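Local structure of tannase (Lactobacillus plantarum, 4J0G) at residues Y204-N209 against W412-G417; R157-G162 against I198-A203. The protein probably hydrolyses the galloyl ester bonds of tannins, acting as an esterase of the alpha/beta-hydrolase type. All coordinates share one frame; numbering follows the deposited sequence.

Overall arrangement
Both interactions belong to one mixed sheet and share the strand 200-204. Interaction 2 pairs it with strand 158-161, and interaction 1 pairs its end with strand 411-415. The centres of the two contacts lie about 12 Å apart. They are joined by probable hydrogen bonds from Arg413 N to Val201 O (2.7 Å) and from Ala203 N to Arg413 O (2.9 Å). Both contacts lead toward the site that binds 3,4-dihydroxybenzoate. Asp422 and His452 are both seen to bind that ligand. Between nearest side-chain atoms, His416 of interaction 1 is about 3 Å from Asp422, and Cys205 about 5 Å from His452. Interaction 2 ends at Gly162, the first glycine of a probable nucleophile elbow.

Interaction 1 of 2, residues Y204-N209 against W412-G417; sequences YCPIHN and WRIRHG. With HG (mercury (II) ion), chain D.
Tyr204 OH lies at the edge of the Arg413 guanidinium, near its plane and 3.5 Å from Arg413 NH1. One face of this guanidinium carries that of Arg415, offset toward the rim. The like charges are probably offset by salt bridges, Arg413 to Asp457 and Arg415 to Asp443. The Arg415 chain bends at its second torsion (chi2 -67°), which folds the guanidinium back along the strand onto Arg413. There its NH1 also bonds Ile414 O. The Tyr204 ring is met obliquely by Arg415, with CD1 3.7 Å from Arg415 CB. Its hydroxyl is hydrogen-bonded to Asp457, so Tyr204 and Arg413 share one carboxylate. A leucine in place of Tyr204 would probably leave Asp457 without its hydroxyl partner and open a gap beside the Arg413 guanidinium. At the His416 ring, Cys205 SG sits at the edge, in plane, 3.7 Å from CD2. That sulfur binds the mercury ion at 2.6 Å, and two waters complete the observed ligands. The backbone bond from Cys205 N to Arg415 O is short at 2.6 Å and nearly straight. Beyond it Pro206 CD packs on Ile414 CG2 at 4.2 Å. His416 NE2 bonds Asp422, a residue seen to bind 3,4-dihydroxybenzoate. Here two parallel strands of an alpha/beta-hydrolase sheet run out into the loops beside the ligand site.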
loop_
_atom_site.group_PDB
_atom_site.type_symbol
_atom_site.label_atom_id
_atom_site.label_comp_id
_atom_site.label_asym_id
_atom_site.label_seq_id
_atom_site.Cartn_x
_atom_site.Cartn_y
_atom_site.Cartn_z
ATOM N N TYR A 204 3.744 1.866 -2.405
ATOM C CA TYR A 204 5.008 1.849 -1.679
ATOM C C TYR A 204 4.938 0.921 -0.480
ATOM O O TYR A 204 4.011 1.017 0.327
ATOM C CB TYR A 204 5.395 3.258 -1.250
ATOM C CG TYR A 204 5.674 4.170 -2.421
ATOM C CD1 TYR A 204 6.948 4.245 -2.978
ATOM C CD2 TYR A 204 4.663 4.942 -2.984
ATOM C CE1 TYR A 204 7.206 5.070 -4.058
ATOM C CE2 TYR A 204 4.912 5.767 -4.057
ATOM C CZ TYR A 204 6.183 5.827 -4.592
ATOM O OH TYR A 204 6.431 6.651 -5.662
ATOM N N CYS A 205 5.924 0.038 -0.360
ATOM C CA CYS A 205 5.994 -0.909 0.748
ATOM C C CYS A 205 4.617 -1.368 1.219
ATOM O O CYS A 205 4.270 -1.173 2.384
ATOM C CB CYS A 205 6.707 -0.262 1.931
ATOM S SG CYS A 205 8.030 0.874 1.504
ATOM N N PRO A 206 3.817 -1.965 0.324
ATOM C CA PRO A 206 2.471 -2.339 0.776
ATOM C C PRO A 206 2.497 -3.379 1.901
ATOM O O PRO A 206 3.029 -4.472 1.700
ATOM C CB PRO A 206 1.831 -2.928 -0.492
ATOM C CG PRO A 206 2.998 -3.349 -1.342
ATOM C CD PRO A 206 4.063 -2.335 -1.080
ATOM N N ILE A 207 1.908 -3.066 3.054
ATOM C CA ILE A 207 1.869 -4.042 4.131
ATOM C C ILE A 207 0.583 -4.841 3.956
ATOM O O ILE A 207 -0.473 -4.470 4.468
ATOM C CB ILE A 207 1.908 -3.357 5.511
ATOM C CG1 ILE A 207 3.175 -2.502 5.654
ATOM C CG2 ILE A 207 1.776 -4.383 6.632
ATOM C CD1 ILE A 207 4.488 -3.277 5.527
ATOM N N HIS A 208 0.690 -5.944 3.228
ATOM C CA HIS A 208 -0.459 -6.739 2.821
ATOM C C HIS A 208 -0.110 -8.208 2.993
ATOM O O HIS A 208 0.969 -8.539 3.480
ATOM C CB HIS A 208 -0.822 -6.466 1.367
ATOM C CG HIS A 208 0.100 -7.123 0.389
ATOM N ND1 HIS A 208 1.396 -6.700 0.185
ATOM C CD2 HIS A 208 -0.088 -8.175 -0.443
ATOM C CE1 HIS A 208 1.966 -7.463 -0.730
ATOM N NE2 HIS A 208 1.088 -8.365 -1.127
ATOM N N ASN A 209 -1.032 -9.087 2.617
ATOM C CA ASN A 209 -0.808 -10.512 2.792
ATOM C C ASN A 209 -0.520 -10.808 4.250
ATOM O O ASN A 209 0.429 -11.526 4.585
ATOM C CB ASN A 209 0.327 -10.997 1.888
ATOM C CG ASN A 209 0.330 -12.501 1.715
ATOM O OD1 ASN A 209 -0.615 -13.182 2.109
ATOM N ND2 ASN A 209 1.392 -13.030 1.119
ATOM N N TRP A 412 0.487 -1.611 -12.744
ATOM C CA TRP A 412 0.966 -1.604 -11.372
ATOM C C TRP A 412 2.388 -1.080 -11.268
ATOM O O TRP A 412 3.251 -1.428 -12.076
ATOM C CB TRP A 412 0.895 -3.011 -10.761
ATOM C CG TRP A 412 -0.483 -3.563 -10.650
ATOM C CD1 TRP A 412 -1.305 -3.947 -11.670
ATOM C CD2 TRP A 412 -1.217 -3.776 -9.439
ATOM N NE1 TRP A 412 -2.506 -4.393 -11.166
ATOM C CE2 TRP A 412 -2.476 -4.296 -9.800
ATOM C CE3 TRP A 412 -0.930 -3.580 -8.085
ATOM C CZ2 TRP A 412 -3.444 -4.623 -8.857
ATOM C CZ3 TRP A 412 -1.890 -3.901 -7.154
ATOM C CH2 TRP A 412 -3.133 -4.418 -7.541
ATOM N N ARG A 413 2.622 -0.233 -10.273
ATOM C CA ARG A 413 3.969 0.206 -9.941
ATOM C C ARG A 413 4.225 0.031 -8.449
ATOM O O ARG A 413 3.581 0.668 -7.620
ATOM C CB ARG A 413 4.221 1.649 -10.381
ATOM C CG ARG A 413 5.650 2.111 -10.130
ATOM C CD ARG A 413 5.864 3.538 -10.597
ATOM N NE ARG A 413 7.275 3.910 -10.595
ATOM C CZ ARG A 413 7.920 4.431 -9.554
ATOM N NH1 ARG A 413 7.287 4.661 -8.412
ATOM N NH2 ARG A 413 9.207 4.735 -9.664
ATOM N N ILE A 414 5.143 -0.857 -8.104
ATOM C CA ILE A 414 5.361 -1.173 -6.706
ATOM C C ILE A 414 6.808 -0.879 -6.329
ATOM O O ILE A 414 7.728 -1.221 -7.072
ATOM C CB ILE A 414 5.038 -2.661 -6.452
ATOM C CG1 ILE A 414 3.579 -2.950 -6.814
ATOM C CG2 ILE A 414 5.359 -3.045 -5.023
ATOM C CD1 ILE A 414 3.184 -4.403 -6.696
ATOM N N ARG A 415 7.006 -0.262 -5.170
ATOM C CA ARG A 415 8.349 0.012 -4.677
ATOM C C ARG A 415 8.442 -0.406 -3.219
ATOM O O ARG A 415 7.511 -0.201 -2.439
ATOM C CB ARG A 415 8.683 1.492 -4.836
ATOM C CG ARG A 415 8.843 1.944 -6.279
ATOM C CD ARG A 415 10.077 1.296 -6.903
ATOM N NE ARG A 415 10.345 1.766 -8.263
ATOM C CZ ARG A 415 9.793 1.267 -9.366
ATOM N NH1 ARG A 415 8.928 0.265 -9.288
ATOM N NH2 ARG A 415 10.116 1.765 -10.551
ATOM N N HIS A 416 9.576 -0.993 -2.857
ATOM C CA HIS A 416 9.875 -1.300 -1.466
ATOM C C HIS A 416 11.373 -1.058 -1.257
ATOM O O HIS A 416 12.186 -1.637 -1.968
ATOM C CB HIS A 416 9.460 -2.746 -1.177
ATOM C CG HIS A 416 9.664 -3.172 0.242
ATOM N ND1 HIS A 416 10.057 -4.446 0.587
ATOM C CD2 HIS A 416 9.463 -2.511 1.406
ATOM C CE1 HIS A 416 10.123 -4.542 1.904
ATOM N NE2 HIS A 416 9.766 -3.381 2.424
ATOM N N GLY A 417 11.753 -0.189 -0.327
ATOM C CA GLY A 417 13.158 0.177 -0.192
ATOM C C GLY A 417 14.032 -1.019 0.150
ATOM O O GLY A 417 13.612 -1.905 0.895
HETATM HG HG HG D . 8.993 0.831 3.877
HETATM O O HOH W 1 10.416 0.369 6.330
HETATM O O HOH W 2 6.497 0.513 4.500
#

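Interaction 2 of 2, residues R157-G162 against I198-A203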
loop_
_atom_site.group_PDB
_atom_site.type_symbol
_atom_site.label_atom_id
_atom_site.label_comp_id
_atom_site.label_asym_id
_atom_site.label_seq_id
_atom_site.Cartn_x
_atom_site.Cartn_y
_atom_site.Cartn_z
ATOM N N ARG A 157 -9.312 7.215 -15.459
ATOM C CA ARG A 157 -7.869 7.332 -15.267
ATOM C C ARG A 157 -7.465 7.531 -13.810
ATOM O O ARG A 157 -6.550 8.295 -13.499
ATOM C CB ARG A 157 -7.267 8.384 -16.192
ATOM C CG ARG A 157 -7.403 7.997 -17.657
ATOM C CD ARG A 157 -6.604 6.762 -18.011
ATOM N NE ARG A 157 -6.748 6.403 -19.420
ATOM C CZ ARG A 157 -7.615 5.493 -19.878
ATOM N NH1 ARG A 157 -8.418 4.863 -19.038
ATOM N NH2 ARG A 157 -7.678 5.232 -21.181
ATOM N N ILE A 158 -8.170 6.850 -12.905
ATOM C CA ILE A 158 -7.853 6.939 -11.492
ATOM C C ILE A 158 -6.670 6.044 -11.130
ATOM O O ILE A 158 -6.615 4.861 -11.463
ATOM C CB ILE A 158 -9.066 6.533 -10.644
ATOM C CG1 ILE A 158 -10.198 7.553 -10.811
ATOM C CG2 ILE A 158 -8.668 6.355 -9.185
ATOM C CD1 ILE A 158 -11.503 7.121 -10.178
ATOM N N ILE A 159 -5.704 6.668 -10.463
ATOM C CA ILE A 159 -4.492 6.025 -9.991
ATOM C C ILE A 159 -4.361 6.267 -8.498
ATOM O O ILE A 159 -4.237 7.415 -8.058
ATOM C CB ILE A 159 -3.254 6.612 -10.698
ATOM C CG1 ILE A 159 -3.401 6.503 -12.218
ATOM C CG2 ILE A 159 -1.990 5.915 -10.224
ATOM C CD1 ILE A 159 -3.110 7.791 -12.951
ATOM N N THR A 160 -4.439 5.196 -7.711
ATOM C CA THR A 160 -4.295 5.301 -6.260
ATOM C C THR A 160 -2.825 5.329 -5.865
ATOM O O THR A 160 -1.977 4.814 -6.590
ATOM C CB THR A 160 -5.042 4.175 -5.516
ATOM O OG1 THR A 160 -4.726 2.908 -6.107
ATOM C CG2 THR A 160 -6.544 4.410 -5.581
ATOM N N ASN A 161 -2.527 5.924 -4.716
ATOM C CA ASN A 161 -1.162 5.949 -4.197
ATOM C C ASN A 161 -1.159 5.869 -2.682
ATOM O O ASN A 161 -2.032 6.432 -2.023
ATOM C CB ASN A 161 -0.460 7.239 -4.647
ATOM C CG ASN A 161 1.012 7.269 -4.273
ATOM O OD1 ASN A 161 1.736 6.299 -4.481
ATOM N ND2 ASN A 161 1.457 8.385 -3.708
ATOM N N GLY A 162 -0.174 5.172 -2.131
ATOM C CA GLY A 162 -0.058 5.042 -0.691
ATOM C C GLY A 162 1.228 4.371 -0.247
ATOM O O GLY A 162 1.924 3.738 -1.048
ATOM N N ILE A 198 -10.385 0.688 -10.846
ATOM C CA ILE A 198 -9.510 1.794 -11.213
ATOM C C ILE A 198 -8.536 1.455 -12.344
ATOM O O ILE A 198 -8.437 0.311 -12.783
ATOM C CB ILE A 198 -8.716 2.310 -10.001
ATOM C CG1 ILE A 198 -7.829 1.202 -9.427
ATOM C CG2 ILE A 198 -9.664 2.865 -8.948
ATOM C CD1 ILE A 198 -6.903 1.671 -8.324
ATOM N N PHE A 199 -7.822 2.482 -12.794
ATOM C CA PHE A 199 -6.930 2.421 -13.950
ATOM C C PHE A 199 -5.515 1.902 -13.680
ATOM O O PHE A 199 -4.981 1.102 -14.450
ATOM C CB PHE A 199 -6.861 3.808 -14.585
ATOM C CG PHE A 199 -5.891 3.910 -15.722
ATOM C CD1 PHE A 199 -6.097 3.235 -16.912
ATOM C CD2 PHE A 199 -4.771 4.714 -15.593
ATOM C CE1 PHE A 199 -5.190 3.349 -17.949
ATOM C CE2 PHE A 199 -3.866 4.839 -16.619
ATOM C CZ PHE A 199 -4.070 4.157 -17.802
ATOM N N ALA A 200 -4.907 2.363 -12.594
ATOM C CA ALA A 200 -3.526 2.012 -12.300
ATOM C C ALA A 200 -3.258 2.058 -10.807
ATOM O O ALA A 200 -3.935 2.772 -10.063
ATOM C CB ALA A 200 -2.570 2.929 -13.042
ATOM N N VAL A 201 -2.249 1.310 -10.377
ATOM C CA VAL A 201 -1.887 1.248 -8.971
ATOM C C VAL A 201 -0.460 1.703 -8.738
ATOM O O VAL A 201 0.474 1.233 -9.392
ATOM C CB VAL A 201 -2.052 -0.174 -8.397
ATOM C CG1 VAL A 201 -1.424 -0.262 -7.008
ATOM C CG2 VAL A 201 -3.525 -0.559 -8.359
ATOM N N SER A 202 -0.301 2.626 -7.798
ATOM C CA SER A 202 1.004 2.939 -7.247
ATOM C C SER A 202 1.022 2.484 -5.803
ATOM O O SER A 202 0.136 2.845 -5.028
ATOM C CB SER A 202 1.239 4.447 -7.319
ATOM O OG SER A 202 2.405 4.810 -6.610
ATOM N N ALA A 203 2.018 1.681 -5.439
ATOM C CA ALA A 203 2.119 1.216 -4.062
ATOM C C ALA A 203 3.549 1.193 -3.535
ATOM O O ALA A 203 4.441 0.577 -4.126
ATOM C CB ALA A 203 1.486 -0.169 -3.937
#
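Ile159 pairs with Ala200, and Thr160 with Val201, as neighbouring parallel strands of the alpha/beta-hydrolase sheet. The helices 165-175 and 183-189 lie between them in the chain, so the unit is a beta-alpha-beta crossover. In the backbone, Ile158 O accepts two bonds, from Phe199 N (3.0 Å) and Ala200 N (3.2 Å). Ser202 N bonds Thr160 O at 3.0 Å, while the bond from Thr160 N to Ala200 O is weak. Apolar contacts sit on both faces. Ile158 CG2 meets Ile198 CG2 at 3.6 Å, the two side chains crossing at about a right angle under helix 132-146. Ile159 CG1 touches Ala200 CB on the face covered by helix 458-469, and reaches the Phe199 ring at its edge. Arg157 gives the cation-pi contact. Its CD stands over the centre of the Phe199 ring, 3.4 Å from the centroid, and its guanidinium lies off-centre on the same ring, planes 18° apart. The polar contact lies near the probable nucleophile elbow. Asn161 ND2 is held by Asp455. The first torsion of Ser202 (chi1 171°) turns OG toward strand 158-161, where it donates to Asn161 OD1 at 2.7 Å, from 35° above the amide carbonyl plane.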